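Local structure of beta-glycosidase (Bacteroides caccae, 6T2R) at residues F37-P51 with S62-L75. The protein is a family 16 glycoside hydrolase that probably acts as an endo-acting O-glycanase, an endo-beta-galactosidase that helps gut bacteria begin the breakdown of mucin glycans. Residues are numbered along the deposited sequence; the frame is centred on the assembly and turned at random.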
ATOM      1  N   PHE A  37      12.820   9.450   2.729  1.00 33.86           N
ATOM      2  CA  PHE A  37      13.140   9.699   1.294  1.00 38.06           C
ATOM      3  C   PHE A  37      14.141  10.872   1.168  1.00 38.79           C
ATOM      4  O   PHE A  37      13.906  11.829   0.432  1.00 38.14           O
ATOM      5  CB  PHE A  37      11.822   9.904   0.542  1.00 35.65           C
ATOM      6  CG  PHE A  37      10.938   8.685   0.601  1.00 37.03           C
ATOM      7  CD1 PHE A  37      11.373   7.476   0.098  1.00 34.90           C
ATOM      8  CD2 PHE A  37       9.695   8.740   1.208  1.00 38.33           C
ATOM      9  CE1 PHE A  37      10.580   6.342   0.201  1.00 39.83           C
ATOM     10  CE2 PHE A  37       8.897   7.613   1.293  1.00 39.30           C
ATOM     11  CZ  PHE A  37       9.342   6.409   0.796  1.00 36.59           C
ATOM     12  N   ASP A  38      15.247  10.777   1.892  1.00 41.14           N
ATOM     13  CA  ASP A  38      16.266  11.849   1.990  1.00 48.88           C
ATOM     14  C   ASP A  38      17.203  11.885   0.781  1.00 52.10           C
ATOM     15  O   ASP A  38      17.629  12.993   0.446  1.00 62.38           O
ATOM     16  CB  ASP A  38      17.145  11.632   3.207  1.00 45.33           C
ATOM     17  CG  ASP A  38      16.408  11.935   4.476  1.00 40.94           C
ATOM     18  OD1 ASP A  38      15.470  12.778   4.440  1.00 40.29           O
ATOM     19  OD2 ASP A  38      16.777  11.319   5.471  1.00 44.02           O
ATOM     20  N   GLY A  39      17.539  10.738   0.187  1.00 49.15           N
ATOM     21  CA  GLY A  39      18.629  10.639  -0.813  1.00 52.55           C
ATOM     22  C   GLY A  39      18.324  11.220  -2.203  1.00 43.98           C
ATOM     23  O   GLY A  39      17.217  11.698  -2.482  1.00 41.56           O
ATOM     24  N   ALA A  40      19.310  11.114  -3.082  1.00 41.76           N
ATOM     25  CA  ALA A  40      19.192  11.320  -4.537  1.00 39.94           C
ATOM     26  C   ALA A  40      18.213  10.300  -5.135  1.00 39.02           C
ATOM     27  O   ALA A  40      17.660  10.571  -6.208  1.00 36.94           O
ATOM     28  CB  ALA A  40      20.570  11.202  -5.137  1.00 39.88           C
ATOM     29  N   GLU A  41      18.034   9.157  -4.477  1.00 34.01           N
ATOM     30  CA  GLU A  41      17.167   8.069  -4.977  1.00 38.42           C
ATOM     31  C   GLU A  41      16.628   7.215  -3.831  1.00 31.16           C
ATOM     32  O   GLU A  41      17.157   7.241  -2.725  1.00 28.37           O
ATOM     33  CB  GLU A  41      17.985   7.177  -5.902  1.00 44.23           C
ATOM     34  CG  GLU A  41      19.138   6.499  -5.201  1.00 46.94           C
ATOM     35  CD  GLU A  41      20.249   6.143  -6.165  1.00 60.44           C
ATOM     36  OE1 GLU A  41      20.379   4.938  -6.529  1.00 63.13           O
ATOM     37  OE2 GLU A  41      20.955   7.090  -6.579  1.00 75.33           O
ATOM     38  N   PRO A  42      15.586   6.394  -4.084  1.00 31.35           N
ATOM     39  CA  PRO A  42      15.136   5.399  -3.115  1.00 30.43           C
ATOM     40  C   PRO A  42      16.308   4.537  -2.648  1.00 34.43           C
ATOM     41  O   PRO A  42      17.145   4.161  -3.459  1.00 40.24           O
ATOM     42  CB  PRO A  42      14.115   4.596  -3.918  1.00 31.72           C
ATOM     43  CG  PRO A  42      13.522   5.626  -4.862  1.00 28.61           C
ATOM     44  CD  PRO A  42      14.744   6.404  -5.297  1.00 29.45           C
ATOM     45  N   ASP A  43      16.364   4.308  -1.343  1.00 33.91           N
ATOM     46  CA  ASP A  43      17.380   3.449  -0.684  1.00 34.57           C
ATOM     47  C   ASP A  43      17.310   2.055  -1.318  1.00 37.78           C
ATOM     48  O   ASP A  43      16.243   1.399  -1.200  1.00 35.94           O
ATOM     49  CB  ASP A  43      17.102   3.436   0.815  1.00 32.77           C
ATOM     50  CG  ASP A  43      18.065   2.589   1.605  1.00 32.58           C
ATOM     51  OD1 ASP A  43      18.864   1.902   0.993  1.00 39.30           O
ATOM     52  OD2 ASP A  43      17.972   2.612   2.818  1.00 38.61           O
ATOM     53  N   THR A  44      18.383   1.619  -1.982  1.00 35.11           N
ATOM     54  CA  THR A  44      18.357   0.431  -2.874  1.00 34.42           C
ATOM     55  C   THR A  44      18.387  -0.823  -2.027  1.00 32.18           C
ATOM     56  O   THR A  44      18.079  -1.904  -2.572  1.00 34.50           O
ATOM     57  CB  THR A  44      19.515   0.402  -3.876  1.00 34.85           C
ATOM     58  OG1 THR A  44      20.706   0.621  -3.127  1.00 36.30           O
ATOM     59  CG2 THR A  44      19.359   1.443  -4.953  1.00 35.16           C
ATOM     60  N   SER A  45      18.738  -0.678  -0.760  1.00 30.74           N
ATOM     61  CA  SER A  45      18.718  -1.787   0.213  1.00 30.92           C
ATOM     62  C   SER A  45      17.289  -1.998   0.725  1.00 33.80           C
ATOM     63  O   SER A  45      17.058  -2.961   1.443  1.00 36.39           O
ATOM     64  CB  SER A  45      19.644  -1.525   1.337  1.00 30.42           C
ATOM     65  OG  SER A  45      19.079  -0.564   2.209  1.00 37.83           O
ATOM     66  N   VAL A  46      16.345  -1.144   0.372  1.00 33.10           N
ATOM     67  CA  VAL A  46      14.961  -1.271   0.893  1.00 31.71           C
ATOM     68  C   VAL A  46      13.996  -1.431  -0.269  1.00 30.01           C
ATOM     69  O   VAL A  46      13.116  -2.281  -0.146  1.00 27.17           O
ATOM     70  CB  VAL A  46      14.586  -0.061   1.765  1.00 34.62           C
ATOM     71  CG1 VAL A  46      13.095  -0.020   2.027  1.00 34.78           C
ATOM     72  CG2 VAL A  46      15.363  -0.075   3.073  1.00 34.98           C
ATOM     73  N   TRP A  47      14.145  -0.591  -1.298  1.00 27.83           N
ATOM     74  CA  TRP A  47      13.181  -0.403  -2.410  1.00 26.71           C
ATOM     75  C   TRP A  47      13.750  -0.926  -3.736  1.00 29.10           C
ATOM     76  O   TRP A  47      14.982  -0.876  -3.944  1.00 28.66           O
ATOM     77  CB  TRP A  47      12.818   1.065  -2.563  1.00 28.01           C
ATOM     78  CG  TRP A  47      12.198   1.665  -1.346  1.00 29.68           C
ATOM     79  CD1 TRP A  47      12.782   2.519  -0.459  1.00 31.50           C
ATOM     80  CD2 TRP A  47      10.857   1.476  -0.892  1.00 30.73           C
ATOM     81  NE1 TRP A  47      11.893   2.865   0.525  1.00 32.24           N
ATOM     82  CE2 TRP A  47      10.701   2.254   0.278  1.00 32.10           C
ATOM     83  CE3 TRP A  47       9.774   0.724  -1.347  1.00 30.57           C
ATOM     84  CZ2 TRP A  47       9.496   2.328   0.975  1.00 30.95           C
ATOM     85  CZ3 TRP A  47       8.592   0.791  -0.649  1.00 29.86           C
ATOM     86  CH2 TRP A  47       8.459   1.564   0.504  1.00 28.70           C
ATOM     87  N   SER A  48      12.856  -1.412  -4.584  1.00 25.96           N
ATOM     88  CA  SER A  48      13.078  -1.712  -6.015  1.00 26.51           C
ATOM     89  C   SER A  48      11.868  -1.177  -6.769  1.00 27.76           C
ATOM     90  O   SER A  48      10.728  -1.110  -6.165  1.00 26.41           O
ATOM     91  CB  SER A  48      13.259  -3.202  -6.242  1.00 27.63           C
ATOM     92  OG  SER A  48      14.302  -3.740  -5.446  1.00 25.11           O
ATOM     93  N   ARG A  49      12.081  -0.789  -8.018  1.00 25.08           N
ATOM     94  CA  ARG A  49      10.985  -0.408  -8.939  1.00 28.12           C
ATOM     95  C   ARG A  49      10.145  -1.641  -9.230  1.00 28.88           C
ATOM     96  O   ARG A  49      10.706  -2.771  -9.288  1.00 28.44           O
ATOM     97  CB  ARG A  49      11.512   0.230 -10.227  1.00 27.49           C
ATOM     98  CG  ARG A  49      12.206   1.563  -9.996  1.00 29.77           C
ATOM     99  CD  ARG A  49      12.523   2.296 -11.297  1.00 31.29           C
ATOM    100  NE  ARG A  49      13.102   3.590 -10.973  1.00 33.95           N
ATOM    101  CZ  ARG A  49      13.675   4.428 -11.835  1.00 31.94           C
ATOM    102  NH1 ARG A  49      13.723   4.168 -13.124  1.00 28.22           N
ATOM    103  NH2 ARG A  49      14.155   5.563 -11.397  1.00 34.03           N
ATOM    104  N   ILE A  50       8.843  -1.437  -9.398  1.00 26.09           N
ATOM    105  CA  ILE A  50       7.924  -2.576  -9.622  1.00 26.45           C
ATOM    106  C   ILE A  50       7.932  -2.888 -11.113  1.00 29.44           C
ATOM    107  O   ILE A  50       7.618  -2.035 -11.935  1.00 29.37           O
ATOM    108  CB  ILE A  50       6.502  -2.275  -9.108  1.00 26.54           C
ATOM    109  CG1 ILE A  50       6.444  -2.050  -7.588  1.00 28.75           C
ATOM    110  CG2 ILE A  50       5.553  -3.370  -9.554  1.00 26.33           C
ATOM    111  CD1 ILE A  50       5.129  -1.475  -7.111  1.00 27.36           C
ATOM    112  N   PRO A  51       8.114  -4.165 -11.497  1.00 33.28           N
ATOM    113  CA  PRO A  51       8.030  -4.533 -12.901  1.00 34.22           C
ATOM    114  C   PRO A  51       6.582  -4.627 -13.401  1.00 36.36           C
ATOM    115  O   PRO A  51       5.645  -4.759 -12.593  1.00 36.20           O
ATOM    116  CB  PRO A  51       8.731  -5.899 -12.942  1.00 34.68           C
ATOM    117  CG  PRO A  51       8.482  -6.502 -11.570  1.00 35.16           C
ATOM    118  CD  PRO A  51       8.352  -5.325 -10.620  1.00 33.27           C
ATOM    119  N   SER A  62       6.409   0.352 -14.670  1.00 31.88           N
ATOM    120  CA  SER A  62       7.458   0.750 -15.658  1.00 30.70           C
ATOM    121  C   SER A  62       8.772   1.073 -14.956  1.00 31.66           C
ATOM    122  O   SER A  62       8.730   1.629 -13.830  1.00 33.62           O
ATOM    123  CB  SER A  62       6.994   1.910 -16.465  1.00 29.44           C
ATOM    124  OG  SER A  62       8.037   2.458 -17.230  1.00 27.09           O
ATOM    125  N   PHE A  63       9.888   0.769 -15.619  1.00 32.16           N
ATOM    126  CA  PHE A  63      11.253   1.163 -15.177  1.00 35.05           C
ATOM    127  C   PHE A  63      11.603   2.545 -15.746  1.00 33.04           C
ATOM    128  O   PHE A  63      12.633   3.087 -15.394  1.00 30.27           O
ATOM    129  CB  PHE A  63      12.288   0.100 -15.547  1.00 36.60           C
ATOM    130  CG  PHE A  63      12.150  -1.192 -14.778  1.00 40.12           C
ATOM    131  CD1 PHE A  63      11.418  -1.259 -13.600  1.00 39.37           C
ATOM    132  CD2 PHE A  63      12.755  -2.347 -15.236  1.00 39.36           C
ATOM    133  CE1 PHE A  63      11.293  -2.452 -12.910  1.00 42.37           C
ATOM    134  CE2 PHE A  63      12.637  -3.537 -14.535  1.00 43.90           C
ATOM    135  CZ  PHE A  63      11.911  -3.586 -13.372  1.00 41.65           C
ATOM    136  N   ASP A  64      10.705   3.159 -16.508  1.00 33.31           N
ATOM    137  CA  ASP A  64      10.947   4.489 -17.133  1.00 33.17           C
ATOM    138  C   ASP A  64      11.220   5.548 -16.061  1.00 31.53           C
ATOM    139  O   ASP A  64      10.329   5.794 -15.224  1.00 29.44           O
ATOM    140  CB  ASP A  64       9.767   4.942 -18.005  1.00 34.16           C
ATOM    141  CG  ASP A  64      10.229   5.978 -19.000  1.00 39.15           C
ATOM    142  OD1 ASP A  64      10.923   6.939 -18.565  1.00 43.10           O
ATOM    143  OD2 ASP A  64       9.951   5.786 -20.203  1.00 39.00           O
ATOM    144  N   ASP A  65      12.353   6.246 -16.178  1.00 34.28           N
ATOM    145  CA  ASP A  65      12.782   7.312 -15.235  1.00 34.80           C
ATOM    146  C   ASP A  65      11.739   8.428 -15.171  1.00 31.23           C
ATOM    147  O   ASP A  65      11.657   9.130 -14.157  1.00 30.16           O
ATOM    148  CB  ASP A  65      14.147   7.871 -15.615  1.00 36.71           C
ATOM    149  CG  ASP A  65      15.271   6.919 -15.294  1.00 39.96           C
ATOM    150  OD1 ASP A  65      15.088   6.091 -14.386  1.00 37.61           O
ATOM    151  OD2 ASP A  65      16.323   7.018 -15.950  1.00 40.35           O
ATOM    152  N   ARG A  66      10.939   8.579 -16.199  1.00 28.99           N
ATOM    153  CA  ARG A  66       9.920   9.651 -16.215  1.00 30.33           C
ATOM    154  C   ARG A  66       8.780   9.323 -15.247  1.00 30.97           C
ATOM    155  O   ARG A  66       7.873  10.165 -15.126  1.00 32.07           O
ATOM    156  CB  ARG A  66       9.414   9.869 -17.637  1.00 33.48           C
ATOM    157  CG  ARG A  66      10.432  10.535 -18.560  1.00 34.29           C
ATOM    158  CD  ARG A  66       9.936  10.553 -19.991  1.00 35.41           C
ATOM    159  NE  ARG A  66       9.703   9.176 -20.400  1.00 46.38           N
ATOM    160  CZ  ARG A  66       9.038   8.765 -21.492  1.00 55.31           C
ATOM    161  NH1 ARG A  66       8.503   9.624 -22.348  1.00 52.09           N
ATOM    162  NH2 ARG A  66       8.909   7.470 -21.731  1.00 52.10           N
ATOM    163  N   CYS A  67       8.796   8.161 -14.591  1.00 30.75           N
ATOM    164  CA  CYS A  67       7.711   7.771 -13.653  1.00 30.97           C
ATOM    165  C   CYS A  67       8.136   8.009 -12.187  1.00 30.95           C
ATOM    166  O   CYS A  67       7.332   7.769 -11.269  1.00 30.06           O
ATOM    167  CB  CYS A  67       7.305   6.327 -13.907  1.00 31.48           C
ATOM    168  SG  CYS A  67       6.441   6.091 -15.484  1.00 32.30           S
ATOM    169  N   TYR A  68       9.365   8.457 -11.964  1.00 30.37           N
ATOM    170  CA  TYR A  68      10.017   8.512 -10.628  1.00 29.95           C
ATOM    171  C   TYR A  68      10.704   9.867 -10.463  1.00 28.47           C
ATOM    172  O   TYR A  68      11.282  10.352 -11.436  1.00 30.82           O
ATOM    173  CB  TYR A  68      11.048   7.401 -10.501  1.00 26.47           C
ATOM    174  CG  TYR A  68      10.453   6.038 -10.672  1.00 28.51           C
ATOM    175  CD1 TYR A  68      10.253   5.504 -11.930  1.00 28.65           C
ATOM    176  CD2 TYR A  68      10.061   5.298  -9.574  1.00 28.55           C
ATOM    177  CE1 TYR A  68       9.701   4.243 -12.095  1.00 32.67           C
ATOM    178  CE2 TYR A  68       9.466   4.057  -9.720  1.00 30.63           C
ATOM    179  CZ  TYR A  68       9.305   3.519 -10.979  1.00 32.25           C
ATOM    180  OH  TYR A  68       8.769   2.276 -11.110  1.00 33.70           O
ATOM    181  N   GLU A  69      10.589  10.470  -9.285  1.00 28.08           N
ATOM    182  CA  GLU A  69      11.326  11.704  -8.922  1.00 29.57           C
ATOM    183  C   GLU A  69      11.573  11.736  -7.413  1.00 28.75           C
ATOM    184  O   GLU A  69      10.726  11.249  -6.674  1.00 29.75           O
ATOM    185  CB  GLU A  69      10.578  12.928  -9.426  1.00 28.18           C
ATOM    186  CG  GLU A  69      11.463  14.147  -9.425  1.00 33.03           C
ATOM    187  CD  GLU A  69      10.775  15.436  -9.830  1.00 34.02           C
ATOM    188  OE1 GLU A  69      11.365  16.511  -9.569  1.00 32.99           O
ATOM    189  OE2 GLU A  69       9.638  15.356 -10.381  1.00 29.55           O
ATOM    190  N   MET A  70      12.747  12.200  -6.984  1.00 31.88           N
ATOM    191  CA  MET A  70      12.978  12.702  -5.602  1.00 28.17           C
ATOM    192  C   MET A  70      12.976  14.231  -5.689  1.00 29.90           C
ATOM    193  O   MET A  70      13.699  14.787  -6.536  1.00 32.28           O
ATOM    194  CB  MET A  70      14.302  12.208  -5.018  1.00 29.01           C
ATOM    195  CG  MET A  70      14.501  10.745  -5.174  1.00 32.68           C
ATOM    196  SD  MET A  70      13.230   9.756  -4.313  1.00 33.92           S
ATOM    197  CE  MET A  70      13.786   9.951  -2.624  1.00 36.97           C
ATOM    198  N   ARG A  71      12.125  14.886  -4.908  1.00 28.82           N
ATOM    199  CA  ARG A  71      11.910  16.339  -4.975  1.00 35.36           C
ATOM    200  C   ARG A  71      11.645  16.865  -3.572  1.00 37.22           C
ATOM    201  O   ARG A  71      10.621  16.489  -2.960  1.00 40.53           O
ATOM    202  CB  ARG A  71      10.732  16.612  -5.900  1.00 33.03           C
ATOM    203  CG  ARG A  71      10.390  18.082  -5.978  1.00 35.74           C
ATOM    204  CD  ARG A  71       9.506  18.329  -7.178  1.00 40.29           C
ATOM    205  NE  ARG A  71       8.146  17.990  -6.876  1.00 40.97           N
ATOM    206  CZ  ARG A  71       7.293  17.361  -7.674  1.00 40.66           C
ATOM    207  NH1 ARG A  71       7.633  16.915  -8.871  1.00 37.40           N
ATOM    208  NH2 ARG A  71       6.075  17.159  -7.228  1.00 38.71           N
ATOM    209  N   ASN A  72      12.540  17.690  -3.052  1.00 46.48           N
ATOM    210  CA  ASN A  72      12.218  18.484  -1.835  1.00 46.77           C
ATOM    211  C   ASN A  72      12.153  17.520  -0.636  1.00 38.98           C
ATOM    212  O   ASN A  72      11.283  17.726   0.179  1.00 41.07           O
ATOM    213  CB  ASN A  72      10.876  19.219  -2.063  1.00 44.85           C
ATOM    214  CG  ASN A  72      10.635  20.401  -1.153  1.00 49.33           C
ATOM    215  OD1 ASN A  72      11.508  20.794  -0.375  1.00 47.66           O
ATOM    216  ND2 ASN A  72       9.459  20.990  -1.273  1.00 52.79           N
ATOM    217  N   GLY A  73      12.941  16.438  -0.628  1.00 38.09           N
ATOM    218  CA  GLY A  73      12.854  15.333   0.350  1.00 33.00           C
ATOM    219  C   GLY A  73      11.552  14.531   0.281  1.00 33.92           C
ATOM    220  O   GLY A  73      11.273  13.828   1.258  1.00 32.46           O
ATOM    221  N   LEU A  74      10.818  14.589  -0.842  1.00 32.98           N
ATOM    222  CA  LEU A  74       9.614  13.766  -1.150  1.00 32.56           C
ATOM    223  C   LEU A  74       9.908  12.742  -2.250  1.00 32.59           C
ATOM    224  O   LEU A  74      10.504  13.102  -3.306  1.00 33.00           O
ATOM    225  CB  LEU A  74       8.499  14.686  -1.662  1.00 32.43           C
ATOM    226  CG  LEU A  74       7.944  15.700  -0.673  1.00 31.88           C
ATOM    227  CD1 LEU A  74       6.758  16.402  -1.292  1.00 32.10           C
ATOM    228  CD2 LEU A  74       7.560  15.032   0.644  1.00 34.18           C
ATOM    229  N   LEU A  75       9.383  11.531  -2.103  1.00 30.75           N
ATOM    230  CA  LEU A  75       9.331  10.578  -3.232  1.00 27.98           C
ATOM    231  C   LEU A  75       8.145  10.942  -4.145  1.00 26.64           C
ATOM    232  O   LEU A  75       7.104  11.237  -3.627  1.00 29.02           O
ATOM    233  CB  LEU A  75       9.196   9.148  -2.697  1.00 32.66           C
ATOM    234  CG  LEU A  75       8.786   8.116  -3.760  1.00 30.31           C
ATOM    235  CD1 LEU A  75       9.959   7.873  -4.705  1.00 28.30           C
ATOM    236  CD2 LEU A  75       8.303   6.813  -3.098  1.00 33.50           C
TER
HETATM  237  O   HOH W   1       6.547   0.673 -11.591  1.00 25.68           O
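Asp-65 OD1 takes both terminal nitrogens of Arg-49: NH1 makes the salt bridge at 2.7 Å with a fairly straight hydrogen bond (163°), and NH2 adds a weak one. The oxygen lies near the guanidinium plane, while the carboxylate is turned almost perpendicular to it. NH1 also makes a weak, bent bond to Phe-63 O. One face of the guanidinium lies flat on the Tyr-68 ring, planes 5° apart and centres 3.9 Å apart, a cation-pi stack. Because the arginine chain is extended from CG to NE, CD also lies over this ring, 3.7 Å from its centroid. Tyr-68 OH meets water 1 at 2.8 Å and also bonds to Gly-96 O; the same water bridges Ile-50 O and Ser-62 N. Phe-63 turns its ring edge to Arg-49 O.

Toward the hairpin turn the contact is mostly apolar. Met-70, bent at chi2 and chi3, sets CG against Ala-40 O, CE 3.7 Å from Phe-37 CB and SD 3.8 Å from Pro-42 CD. Leu-75 CB sits over a face of the Phe-37 ring, 3.9 Å from its centroid. Phe-37 to Pro-42 thus pack on the hairpin of strands 68-71 and 74-81, closed by a type I' turn, while Arg-49 to Pro-51 meet the 62-68 lead-in, at the margin of the antiparallel beta-sandwich (jelly roll) of family 16 glycoside hydrolases.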